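Local coordinates for protein glycosyltransferase Gtf1 (Streptococcus pneumoniae, PDB 4PQG) that belongs to the GT-B class of glycosyltransferases, with two Rossmann-like domains and an added antiparallel beta-sheet domain, and is modelled with UDP in its pocket, at residues 52-56 with 57-61; 476-479 with 480-484. One frame throughout, in Å; residues are numbered along the deposited sequence.

Contact 1 of 2, residues 52-56 with 57-61; sequences LADNI and QHLTA
The side chain of N55 is gripped at both ends: OD1 accepts from the backbone N of Q57 at 3.0 Å, while ND2 donates to the carbonyl of A83 and to T85 OG1. The Q57 donor stands above the plane of the amide C=O, 47° out of it. With CG anti to the backbone N (chi1 -179°), OD1 swings over the first turn of helix 56-63 and makes N55 its N-cap. The backbone O of N55 takes up H58 N at 2.9 Å. H58 then folds back, laying its imidazole so that N55 CB sits over the ring centre, 3.5 Å from the centroid, as a CH-pi contact. This capped turn opens the helix that follows strand 42-47 in the N-terminal Rossmann-like domain, where I56 and T60 lean on F47. One water lies in the plane of the H58 ring at its edge, 2.8 Å from ND1, and also bonds D54 OD1 and N55 N; NE2 of the same ring pairs with T85 N, which leaves the imidazole little freedom to turn. W20 NE1 supplies a second bond to D54 OD1. Between the two segments the nonpolar packing is light: D54 CB meets L59 CD1 at 3.9 Å, the two side chains crossing at about a right angle. One turn along, T60 N donates to I56 O at 3.0 Å.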
loop_
_atom_site.group_PDB
_atom_site.type_symbol
_atom_site.label_atom_id
_atom_site.label_comp_id
_atom_site.label_asym_id
_atom_site.label_seq_id
_atom_site.Cartn_x
_atom_site.Cartn_y
_atom_site.Cartn_z
ATOM N N LEU A 52 -7.284 -3.469 13.332
ATOM C CA LEU A 52 -7.447 -3.195 14.753
ATOM C C LEU A 52 -6.104 -3.010 15.462
ATOM O O LEU A 52 -6.038 -2.368 16.512
ATOM C CB LEU A 52 -8.252 -4.325 15.428
ATOM C CG LEU A 52 -9.761 -4.338 15.091
ATOM C CD1 LEU A 52 -10.469 -5.534 15.711
ATOM C CD2 LEU A 52 -10.456 -3.038 15.506
ATOM N N ALA A 53 -5.042 -3.552 14.872
ATOM C CA ALA A 53 -3.695 -3.456 15.456
ATOM C C ALA A 53 -3.271 -1.994 15.566
ATOM O O ALA A 53 -2.510 -1.612 16.469
ATOM C CB ALA A 53 -2.702 -4.246 14.615
ATOM N N ASP A 54 -3.770 -1.191 14.625
ATOM C CA ASP A 54 -3.599 0.254 14.635
ATOM C C ASP A 54 -4.940 0.928 14.462
ATOM O O ASP A 54 -5.848 0.337 13.883
ATOM C CB ASP A 54 -2.734 0.669 13.445
ATOM C CG ASP A 54 -1.295 0.243 13.605
ATOM O OD1 ASP A 54 -0.606 0.848 14.443
ATOM O OD2 ASP A 54 -0.884 -0.706 12.918
ATOM N N ASN A 55 -5.046 2.171 14.925
ATOM C CA ASN A 55 -6.135 3.047 14.519
ATOM C C ASN A 55 -5.968 3.337 13.017
ATOM O O ASN A 55 -4.949 3.872 12.609
ATOM C CB ASN A 55 -6.081 4.356 15.328
ATOM C CG ASN A 55 -7.205 5.321 14.976
ATOM O OD1 ASN A 55 -7.858 5.195 13.935
ATOM N ND2 ASN A 55 -7.440 6.298 15.861
ATOM N N ILE A 56 -6.962 2.989 12.193
ATOM C CA ILE A 56 -6.821 3.164 10.750
ATOM C C ILE A 56 -6.484 4.616 10.350
ATOM O O ILE A 56 -5.778 4.850 9.367
ATOM C CB ILE A 56 -8.037 2.583 9.948
ATOM C CG1 ILE A 56 -7.650 2.377 8.466
ATOM C CG2 ILE A 56 -9.292 3.448 10.122
ATOM C CD1 ILE A 56 -8.731 1.761 7.591
ATOM N N GLN A 57 -6.964 5.585 11.134
ATOM C CA GLN A 57 -6.697 6.986 10.859
ATOM C C GLN A 57 -5.189 7.275 10.927
ATOM O O GLN A 57 -4.663 8.085 10.162
ATOM C CB GLN A 57 -7.460 7.887 11.839
ATOM C CG GLN A 57 -7.385 9.374 11.484
ATOM C CD GLN A 57 -6.087 10.020 11.926
ATOM O OE1 GLN A 57 -5.394 9.494 12.787
ATOM N NE2 GLN A 57 -5.751 11.168 11.335
ATOM N N HIS A 58 -4.496 6.632 11.851
ATOM C CA HIS A 58 -3.047 6.833 11.952
ATOM C C HIS A 58 -2.365 6.424 10.675
ATOM O O HIS A 58 -1.435 7.083 10.218
ATOM C CB HIS A 58 -2.477 6.073 13.132
ATOM C CG HIS A 58 -3.046 6.491 14.456
ATOM N ND1 HIS A 58 -2.870 5.770 15.569
ATOM C CD2 HIS A 58 -3.825 7.592 14.817
ATOM C CE1 HIS A 58 -3.485 6.389 16.600
ATOM N NE2 HIS A 58 -4.069 7.495 16.136
ATOM N N LEU A 59 -2.846 5.337 10.078
ATOM C CA LEU A 59 -2.261 4.795 8.850
ATOM C C LEU A 59 -2.564 5.662 7.622
ATOM O O LEU A 59 -1.667 5.916 6.778
ATOM C CB LEU A 59 -2.737 3.351 8.630
ATOM C CG LEU A 59 -2.391 2.354 9.754
ATOM C CD1 LEU A 59 -3.070 1.000 9.583
ATOM C CD2 LEU A 59 -0.885 2.173 9.920
ATOM N N THR A 60 -3.813 6.103 7.506
ATOM C CA THR A 60 -4.229 6.893 6.357
ATOM C C THR A 60 -3.588 8.283 6.397
ATOM O O THR A 60 -3.136 8.786 5.360
ATOM C CB THR A 60 -5.775 6.994 6.261
ATOM O OG1 THR A 60 -6.307 7.538 7.475
ATOM C CG2 THR A 60 -6.372 5.621 6.027
ATOM N N ALA A 61 -3.519 8.893 7.585
ATOM C CA ALA A 61 -2.903 10.218 7.726
ATOM C C ALA A 61 -1.422 10.114 7.356
ATOM O O ALA A 61 -0.881 10.982 6.663
ATOM C CB ALA A 61 -3.055 10.757 9.144
HETATM O O HOH W 1 -2.022 3.146 15.507
#

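Contact 2 of 2, residues 476-479 with 480-484; sequences NRLE and AMRAY
Three backbone bonds of the i to i+4 kind join the segments: M481 N to R477 O (2.9 Å), R482 N to L478 O (2.9 Å) and A483 N to E479 O (3.1 Å). Water extends this backbone network at two points. One molecule bridges N476 O and A480 N, accepting from the amide at 2.8 Å; the other donates to E479 O and accepts from R482 NE, tying the arginine side chain back to the main chain. N476, with positive phi, is the C-prime residue of the Schellman motif that ends helix 458-474, so the chain turns here straight into helix 478-489, and L478 and M481 both pack back on L472. Among the nonpolar contacts, M481 crosses R477 at about a right angle, its SD 3.8 Å from R477 CB. The R477 chain bends at chi2 (-82°) and again at chi3, curling its guanidinium round so that M481 CG lies loosely over one face, the methyl CE makes the approach to NE, and NH1 comes within 3.7 Å of A480 CB; NH2 donates to the carbonyl of G444. The R482 guanidinium has E479 CA over one face, and its NH2 touches L478 CG at 3.7 Å. Charge enters weakly: E479 OE2 and R482 NH1 remain 4.9 Å apart, the carboxylate and guanidinium planes 67° apart, too far for a salt bridge though perhaps near enough for mild attraction.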
loop_
_atom_site.group_PDB
_atom_site.type_symbol
_atom_site.label_atom_id
_atom_site.label_comp_id
_atom_site.label_asym_id
_atom_site.label_seq_id
_atom_site.Cartn_x
_atom_site.Cartn_y
_atom_site.Cartn_z
ATOM N N ASN A 476 32.321 8.781 -16.599
ATOM C CA ASN A 476 31.872 10.117 -16.201
ATOM C C ASN A 476 30.480 10.483 -16.700
ATOM O O ASN A 476 30.272 11.587 -17.199
ATOM C CB ASN A 476 32.870 11.177 -16.682
ATOM C CG ASN A 476 33.660 11.778 -15.552
ATOM O OD1 ASN A 476 34.655 11.199 -15.098
ATOM N ND2 ASN A 476 33.224 12.950 -15.082
ATOM N N ARG A 477 29.533 9.559 -16.575
ATOM C CA ARG A 477 28.218 9.746 -17.187
ATOM C C ARG A 477 27.193 10.442 -16.276
ATOM O O ARG A 477 26.109 10.803 -16.732
ATOM C CB ARG A 477 27.664 8.415 -17.727
ATOM C CG ARG A 477 28.607 7.651 -18.663
ATOM C CD ARG A 477 28.573 8.160 -20.098
ATOM N NE ARG A 477 27.245 8.023 -20.684
ATOM C CZ ARG A 477 26.467 9.046 -21.030
ATOM N NH1 ARG A 477 26.894 10.295 -20.894
ATOM N NH2 ARG A 477 25.266 8.823 -21.540
ATOM N N LEU A 478 27.557 10.660 -15.015
ATOM C CA LEU A 478 26.588 11.074 -13.987
ATOM C C LEU A 478 25.860 12.405 -14.265
ATOM O O LEU A 478 24.629 12.461 -14.175
ATOM C CB LEU A 478 27.227 11.071 -12.588
ATOM C CG LEU A 478 26.329 11.529 -11.427
ATOM C CD1 LEU A 478 25.160 10.571 -11.183
ATOM C CD2 LEU A 478 27.145 11.726 -10.158
ATOM N N GLU A 479 26.603 13.458 -14.612
ATOM C CA GLU A 479 25.983 14.748 -14.943
ATOM C C GLU A 479 24.975 14.647 -16.081
ATOM O O GLU A 479 23.824 15.085 -15.940
ATOM C CB GLU A 479 27.035 15.802 -15.286
ATOM C CG GLU A 479 27.712 16.436 -14.082
ATOM C CD GLU A 479 28.365 17.776 -14.415
ATOM O OE1 GLU A 479 28.415 18.153 -15.611
ATOM O OE2 GLU A 479 28.827 18.462 -13.474
ATOM N N ALA A 480 25.399 14.075 -17.202
ATOM C CA ALA A 480 24.530 13.941 -18.370
ATOM C C ALA A 480 23.282 13.075 -18.076
ATOM O O ALA A 480 22.173 13.385 -18.523
ATOM C CB ALA A 480 25.309 13.362 -19.545
ATOM N N MET A 481 23.481 11.982 -17.348
ATOM C CA MET A 481 22.383 11.058 -17.013
ATOM C C MET A 481 21.346 11.666 -16.063
ATOM O O MET A 481 20.138 11.559 -16.299
ATOM C CB MET A 481 22.942 9.762 -16.435
ATOM C CG MET A 481 23.477 8.826 -17.498
ATOM S SD MET A 481 24.181 7.353 -16.761
ATOM C CE MET A 481 24.494 6.386 -18.236
ATOM N N ARG A 482 21.812 12.299 -14.993
ATOM C CA ARG A 482 20.922 13.073 -14.130
ATOM C C ARG A 482 20.077 14.071 -14.930
ATOM O O ARG A 482 18.853 14.133 -14.767
ATOM C CB ARG A 482 21.717 13.774 -13.017
ATOM C CG ARG A 482 20.993 14.949 -12.375
ATOM C CD ARG A 482 21.676 15.410 -11.105
ATOM N NE ARG A 482 23.019 15.935 -11.356
ATOM C CZ ARG A 482 24.148 15.393 -10.905
ATOM N NH1 ARG A 482 25.312 15.965 -11.185
ATOM N NH2 ARG A 482 24.130 14.277 -10.189
ATOM N N ALA A 483 20.722 14.818 -15.824
ATOM C CA ALA A 483 20.033 15.847 -16.595
ATOM C C ALA A 483 18.959 15.219 -17.468
ATOM O O ALA A 483 17.854 15.747 -17.608
ATOM C CB ALA A 483 21.034 16.636 -17.439
ATOM N N TYR A 484 19.281 14.056 -18.020
ATOM C CA TYR A 484 18.339 13.325 -18.833
ATOM C C TYR A 484 17.160 12.752 -18.010
ATOM O O TYR A 484 16.032 12.701 -18.508
ATOM C CB TYR A 484 19.052 12.230 -19.626
ATOM C CG TYR A 484 18.363 11.917 -20.921
ATOM C CD1 TYR A 484 18.790 12.505 -22.124
ATOM C CD2 TYR A 484 17.264 11.050 -20.954
ATOM C CE1 TYR A 484 18.140 12.222 -23.320
ATOM C CE2 TYR A 484 16.613 10.763 -22.140
ATOM C CZ TYR A 484 17.052 11.352 -23.315
ATOM O OH TYR A 484 16.409 11.050 -24.481
HETATM O O HOH W 2 28.039 13.456 -17.799
HETATM O O HOH W 3 23.178 17.230 -14.177
#

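How the contacts relate
Both contacts belong to the start of a helix, yet they share no element and lie on opposite sides of the chain's centre, their centres about 41 Å apart. Contact 1 is buried, its centre about 13 Å from the chain's centre, beside the seven-stranded parallel sheet; contact 2 is at the surface, its centre about 32 Å from the chain's centre, near the six-stranded sheet. Their chemistry follows their place. In 52-61 a capping side chain and an imidazole are fixed by a few polar partners, chiefly A83 and T85. In 476-484 arginine and methionine chains pack against one another and the helix backbone; one water bridges the backbone at the helix junction and another ties R482 to it.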